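PDB 6H5L: similar to hydroxylamine oxidoreductase from Kuenenia stuttgartiensis, which serves as the multiheme subunit of a 60-heme anammox reductase complex, in which it pairs with a diheme c-type cytochrome and relays electrons through c-type hemes. Local coordinates for the interface of chains A and C and the interface of chains A and B. Coordinates in Å, arbitrary orientation; residue numbers count along the deposited sequence, not the author numbering. Chains: chain A/B, Similar to hydroxylamine oxidoreductase; chain C, Conserved hypothetical cytochrome protein.

Contact 1: the interface of chains A and C. Residues chain A 286, 288-291; chain C 38, 156, 163.
The guanidinium of A:Arg291 turns an edge toward C:Pro163, whose CB lies in the guanidinium plane, so the approach is edge-on rather than a stack. On the chain A side, the ring of A:Tyr286 has the carbonyl oxygen of A:Arg291 over one face, displaced toward the rim, and the imidazole of A:His289 has CB of A:Lys288 placed likewise, 4.0 Å above its plane. These residues form a β-hairpin of strands 286-288 and 291-292, directly after helix 280-285, whose sequence carries a heme-binding CXXCH motif of this multiheme cytochrome. A:His289 and A:Gly290 make the turn, both with positive phi. A:Tyr286 braces it: with CG anti to the backbone N (chi1 -179°), the ring reaches forward and its phenol OH accepts a hydrogen bond from the amide N of A:Gly290 at 2.7 Å, nearly straight (165° at H). The same OH meets C:Leu38 tip to tip, 3.5 Å from methyl CD1. A phenylalanine here would probably leave the A:Gly290 N-H without its acceptor, freeing the turn to shift, and open a small gap at the tip of C:Leu38. The other methyl, CD2, rests 3.8 Å from CA of A:His289, so the fork of C:Leu38 spreads over the turn backbone. C:Pro163, with 64 Å² hidden by chain A, packs on the turn at A:His289: its CD lies 3.5 Å from CB of A:His289, and its CG 3.4 Å from the carbonyl O of that histidine. No polar bond joins the chains in this patch; even NH1 of A:Arg291 and the backbone O of C:Gln156 are 4.1 Å apart. C:Leu38 falls in the cbb3 subunit III-like sequence region of the diheme partner and C:Pro163 in its cytochrome c region, which means that the hairpin tip touches both.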
loop_
_atom_site.group_PDB
_atom_site.type_symbol
_atom_site.label_atom_id
_atom_site.label_comp_id
_atom_site.label_asym_id
_atom_site.label_seq_id
_atom_site.Cartn_x
_atom_site.Cartn_y
_atom_site.Cartn_z
ATOM N N TYR A 286 -10.027 5.257 -39.205
ATOM C CA TYR A 286 -11.382 4.760 -39.390
ATOM C C TYR A 286 -11.679 4.602 -40.876
ATOM O O TYR A 286 -11.478 5.536 -41.664
ATOM C CB TYR A 286 -12.378 5.724 -38.739
ATOM C CG TYR A 286 -13.830 5.310 -38.842
ATOM C CD1 TYR A 286 -14.425 4.539 -37.853
ATOM C CD2 TYR A 286 -14.615 5.717 -39.914
ATOM C CE1 TYR A 286 -15.754 4.173 -37.934
ATOM C CE2 TYR A 286 -15.945 5.357 -40.003
ATOM C CZ TYR A 286 -16.509 4.583 -39.010
ATOM O OH TYR A 286 -17.832 4.214 -39.085
ATOM N N LYS A 288 -14.882 2.651 -42.356
ATOM C CA LYS A 288 -16.318 2.883 -42.507
ATOM C C LYS A 288 -17.140 1.975 -41.598
ATOM O O LYS A 288 -16.745 0.834 -41.338
ATOM C CB LYS A 288 -16.762 2.677 -43.960
ATOM C CG LYS A 288 -16.418 1.311 -44.537
ATOM C CD LYS A 288 -16.937 1.164 -45.957
ATOM C CE LYS A 288 -16.447 -0.124 -46.592
ATOM N NZ LYS A 288 -16.940 -0.241 -47.991
ATOM N N HIS A 289 -18.290 2.462 -41.128
ATOM C CA HIS A 289 -19.291 1.619 -40.463
ATOM C C HIS A 289 -18.697 0.849 -39.280
ATOM O O HIS A 289 -18.939 -0.345 -39.100
ATOM C CB HIS A 289 -19.938 0.664 -41.470
ATOM C CG HIS A 289 -20.501 1.354 -42.673
ATOM N ND1 HIS A 289 -21.167 2.557 -42.590
ATOM C CD2 HIS A 289 -20.489 1.021 -43.985
ATOM C CE1 HIS A 289 -21.548 2.933 -43.798
ATOM N NE2 HIS A 289 -21.147 2.018 -44.662
ATOM N N GLY A 290 -17.901 1.547 -38.470
ATOM C CA GLY A 290 -17.298 0.952 -37.291
ATOM C C GLY A 290 -16.087 0.082 -37.552
ATOM O O GLY A 290 -15.618 -0.595 -36.628
ATOM N N ARG A 291 -15.569 0.080 -38.777
ATOM C CA ARG A 291 -14.433 -0.738 -39.176
ATOM C C ARG A 291 -13.205 0.151 -39.310
ATOM O O ARG A 291 -13.264 1.200 -39.957
ATOM C CB ARG A 291 -14.728 -1.438 -40.503
ATOM C CG ARG A 291 -14.060 -2.788 -40.726
ATOM C CD ARG A 291 -14.397 -3.264 -42.136
ATOM N NE ARG A 291 -14.450 -4.716 -42.286
ATOM C CZ ARG A 291 -15.448 -5.477 -41.849
ATOM N NH1 ARG A 291 -16.467 -4.932 -41.206
ATOM N NH2 ARG A 291 -15.421 -6.787 -42.046
ATOM N N LEU C 38 -24.577 4.076 -35.637
ATOM C CA LEU C 38 -24.006 2.743 -35.480
ATOM C C LEU C 38 -24.405 2.181 -34.120
ATOM O O LEU C 38 -24.055 2.765 -33.088
ATOM C CB LEU C 38 -22.484 2.783 -35.623
ATOM C CG LEU C 38 -21.928 2.981 -37.034
ATOM C CD1 LEU C 38 -20.488 3.461 -36.986
ATOM C CD2 LEU C 38 -22.034 1.689 -37.823
ATOM N N GLN C 156 -17.044 -9.731 -39.175
ATOM C CA GLN C 156 -18.433 -10.142 -39.319
ATOM C C GLN C 156 -19.250 -9.049 -40.000
ATOM O O GLN C 156 -18.965 -7.856 -39.872
ATOM C CB GLN C 156 -19.033 -10.477 -37.955
ATOM C CG GLN C 156 -18.273 -11.548 -37.196
ATOM C CD GLN C 156 -18.157 -12.842 -37.977
ATOM O OE1 GLN C 156 -19.123 -13.302 -38.586
ATOM N NE2 GLN C 156 -16.967 -13.433 -37.971
ATOM N N PRO C 163 -20.951 -4.041 -41.368
ATOM C CA PRO C 163 -20.186 -4.642 -40.271
ATOM C C PRO C 163 -21.050 -4.816 -39.032
ATOM O O PRO C 163 -21.714 -3.878 -38.579
ATOM C CB PRO C 163 -19.059 -3.630 -40.033
ATOM C CG PRO C 163 -18.939 -2.870 -41.318
ATOM C CD PRO C 163 -20.309 -2.833 -41.914
#

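Contact 2: the interface of chains A and B. Residues chain A 448-449, 452-455, 458; chain B 492-493, 495-496, 499.
A:Gln448 crosses B:Thr496 and meets B:Gln499 at its tip, joining two copies of one protein in the deposited assembly through part of an interface that is not an exact two-fold. CB sits 3.5 Å from the carbonyl O of B:Met492. CG, set anti to the backbone N (chi1 176°), passes 3.6 Å from CG of B:Met495. The chain then bends at chi2, bringing CD over B:Thr496, 3.6 Å from its CA. OE1 is modelled too near OG1 of B:Thr496 for that pair to be interpreted. At the tip, NE2 as modelled donates to OE1 of B:Gln499 at 2.8 Å (150° at H). The two amides meet end to end, planes 81° apart, with the donor well above the carbonyl plane of B:Gln499. That OE1 also faces the carbonyl O of A:Met449, acceptor against acceptor, so the orientation of the amides is doubtful; both would have to turn for the bond to survive, with its direction reversed. B:Thr496 turns its hydroxyl back to its own helix, OG1 donating to the carbonyl O of B:Met492, while its methyl CG2 faces the carbonyl O of A:Ser454 at 3.4 Å. Water fills in around it: one molecule joins ND2 of A:Asn458 (2.7 Å) to the carbonyl O of B:Met493, and another joins the carbonyl O groups of A:Pro453 and B:Thr496, the latter at 3.0 Å. In the fold, the chain A side is the loop before helix 455-476, with the cis peptide bond preceding A:Pro453, and the first turn of that helix, laid against the middle of the long helix 480-513 of chain B.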
loop_
_atom_site.group_PDB
_atom_site.type_symbol
_atom_site.label_atom_id
_atom_site.label_comp_id
_atom_site.label_asym_id
_atom_site.label_seq_id
_atom_site.Cartn_x
_atom_site.Cartn_y
_atom_site.Cartn_z
ATOM N N GLN A 448 14.872 27.399 -58.082
ATOM C CA GLN A 448 14.956 28.644 -58.831
ATOM C C GLN A 448 16.007 28.495 -59.922
ATOM O O GLN A 448 17.192 28.302 -59.628
ATOM C CB GLN A 448 15.297 29.823 -57.919
ATOM C CG GLN A 448 15.484 31.134 -58.666
ATOM C CD GLN A 448 14.236 31.566 -59.406
ATOM O OE1 GLN A 448 13.120 31.248 -59.000
ATOM N NE2 GLN A 448 14.418 32.296 -60.500
ATOM N N MET A 449 15.571 28.583 -61.171
ATOM C CA MET A 449 16.450 28.527 -62.324
ATOM C C MET A 449 16.694 29.947 -62.835
ATOM O O MET A 449 16.332 30.933 -62.186
ATOM C CB MET A 449 15.851 27.604 -63.386
ATOM C CG MET A 449 15.751 26.156 -62.932
ATOM S SD MET A 449 14.937 25.095 -64.134
ATOM C CE MET A 449 13.334 25.886 -64.214
ATOM N N ASN A 452 13.525 31.869 -63.844
ATOM C CA ASN A 452 12.380 30.976 -63.959
ATOM C C ASN A 452 12.216 30.206 -62.655
ATOM O O ASN A 452 13.080 29.391 -62.305
ATOM C CB ASN A 452 12.555 30.021 -65.144
ATOM C CG ASN A 452 11.337 29.144 -65.382
ATOM O OD1 ASN A 452 10.301 29.300 -64.735
ATOM N ND2 ASN A 452 11.455 28.220 -66.328
ATOM N N PRO A 453 11.122 30.424 -61.906
ATOM C CA PRO A 453 9.996 31.301 -62.246
ATOM C C PRO A 453 10.268 32.787 -62.044
ATOM O O PRO A 453 11.351 33.173 -61.601
ATOM C CB PRO A 453 8.905 30.837 -61.282
ATOM C CG PRO A 453 9.666 30.419 -60.078
ATOM C CD PRO A 453 10.907 29.748 -60.614
ATOM N N SER A 454 9.274 33.606 -62.377
ATOM C CA SER A 454 9.322 35.035 -62.124
ATOM C C SER A 454 8.810 35.324 -60.714
ATOM O O SER A 454 8.460 34.419 -59.952
ATOM C CB SER A 454 8.512 35.794 -63.175
ATOM O OG SER A 454 7.154 35.389 -63.167
ATOM N N ASP A 455 8.768 36.608 -60.358
ATOM C CA ASP A 455 8.312 36.986 -59.026
ATOM C C ASP A 455 6.834 36.664 -58.837
ATOM O O ASP A 455 6.440 36.109 -57.805
ATOM C CB ASP A 455 8.574 38.472 -58.784
ATOM C CG ASP A 455 9.025 38.760 -57.365
ATOM O OD1 ASP A 455 8.752 37.930 -56.473
ATOM O OD2 ASP A 455 9.652 39.820 -57.146
ATOM N N ASN A 458 5.691 32.834 -58.342
ATOM C CA ASN A 458 5.863 32.287 -57.004
ATOM C C ASN A 458 4.956 32.949 -55.979
ATOM O O ASN A 458 4.658 32.335 -54.951
ATOM C CB ASN A 458 7.319 32.420 -56.567
ATOM C CG ASN A 458 8.112 31.143 -56.791
ATOM O OD1 ASN A 458 7.648 30.227 -57.470
ATOM N ND2 ASN A 458 9.308 31.074 -56.217
ATOM N N MET B 492 15.425 29.216 -51.999
ATOM C CA MET B 492 15.160 29.314 -53.430
ATOM C C MET B 492 14.195 30.448 -53.739
ATOM O O MET B 492 14.279 31.060 -54.809
ATOM C CB MET B 492 14.605 27.989 -53.951
ATOM C CG MET B 492 15.612 26.855 -53.958
ATOM S SD MET B 492 17.016 27.181 -55.041
ATOM C CE MET B 492 17.879 25.615 -54.963
ATOM N N MET B 493 13.274 30.743 -52.817
ATOM C CA MET B 493 12.277 31.779 -53.075
ATOM C C MET B 493 12.884 33.172 -53.004
ATOM O O MET B 493 12.479 34.067 -53.753
ATOM C CB MET B 493 11.111 31.650 -52.099
ATOM C CG MET B 493 10.037 30.722 -52.595
ATOM S SD MET B 493 8.953 30.157 -51.286
ATOM C CE MET B 493 7.837 29.162 -52.248
ATOM N N MET B 495 15.971 33.735 -53.824
ATOM C CA MET B 495 16.695 33.797 -55.089
ATOM C C MET B 495 15.774 34.226 -56.224
ATOM O O MET B 495 16.197 34.939 -57.140
ATOM C CB MET B 495 17.335 32.443 -55.397
ATOM C CG MET B 495 18.161 32.417 -56.678
ATOM S SD MET B 495 19.687 33.367 -56.560
ATOM C CE MET B 495 20.708 32.243 -55.614
ATOM N N THR B 496 14.508 33.802 -56.178
ATOM C CA THR B 496 13.527 34.266 -57.155
ATOM C C THR B 496 13.328 35.773 -57.054
ATOM O O THR B 496 13.332 36.483 -58.067
ATOM C CB THR B 496 12.197 33.540 -56.953
ATOM O OG1 THR B 496 12.406 32.126 -57.025
ATOM C CG2 THR B 496 11.195 33.954 -58.021
ATOM N N GLN B 499 16.545 37.720 -58.263
ATOM C CA GLN B 499 16.711 37.776 -59.711
ATOM C C GLN B 499 15.717 38.740 -60.346
ATOM O O GLN B 499 16.075 39.504 -61.250
ATOM C CB GLN B 499 16.564 36.380 -60.316
ATOM C CG GLN B 499 17.684 35.421 -59.950
ATOM C CD GLN B 499 17.553 34.084 -60.650
ATOM O OE1 GLN B 499 16.616 33.859 -61.415
ATOM N NE2 GLN B 499 18.497 33.187 -60.391
HETATM O O HOH W 1 9.853 33.277 -54.752
HETATM O O HOH W 2 12.377 35.587 -60.787
#

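Contact 1 and contact 2 share no residue or secondary-structure element, and the centres of their C-alpha atoms lie about 49 Å apart. Chain A thus meets its two neighbours through separate surfaces: a heme-region hairpin faces the diheme cytochrome in contact 1, and a loop with the start of helix 455-476 faces a second copy of the same protein in contact 2. The deposited assembly has six copies of each protein; eight heme pockets in one and two in the other give the 60 hemes of the complex. Such separation would let each chain A bind its cytochrome and a like subunit simultaneously.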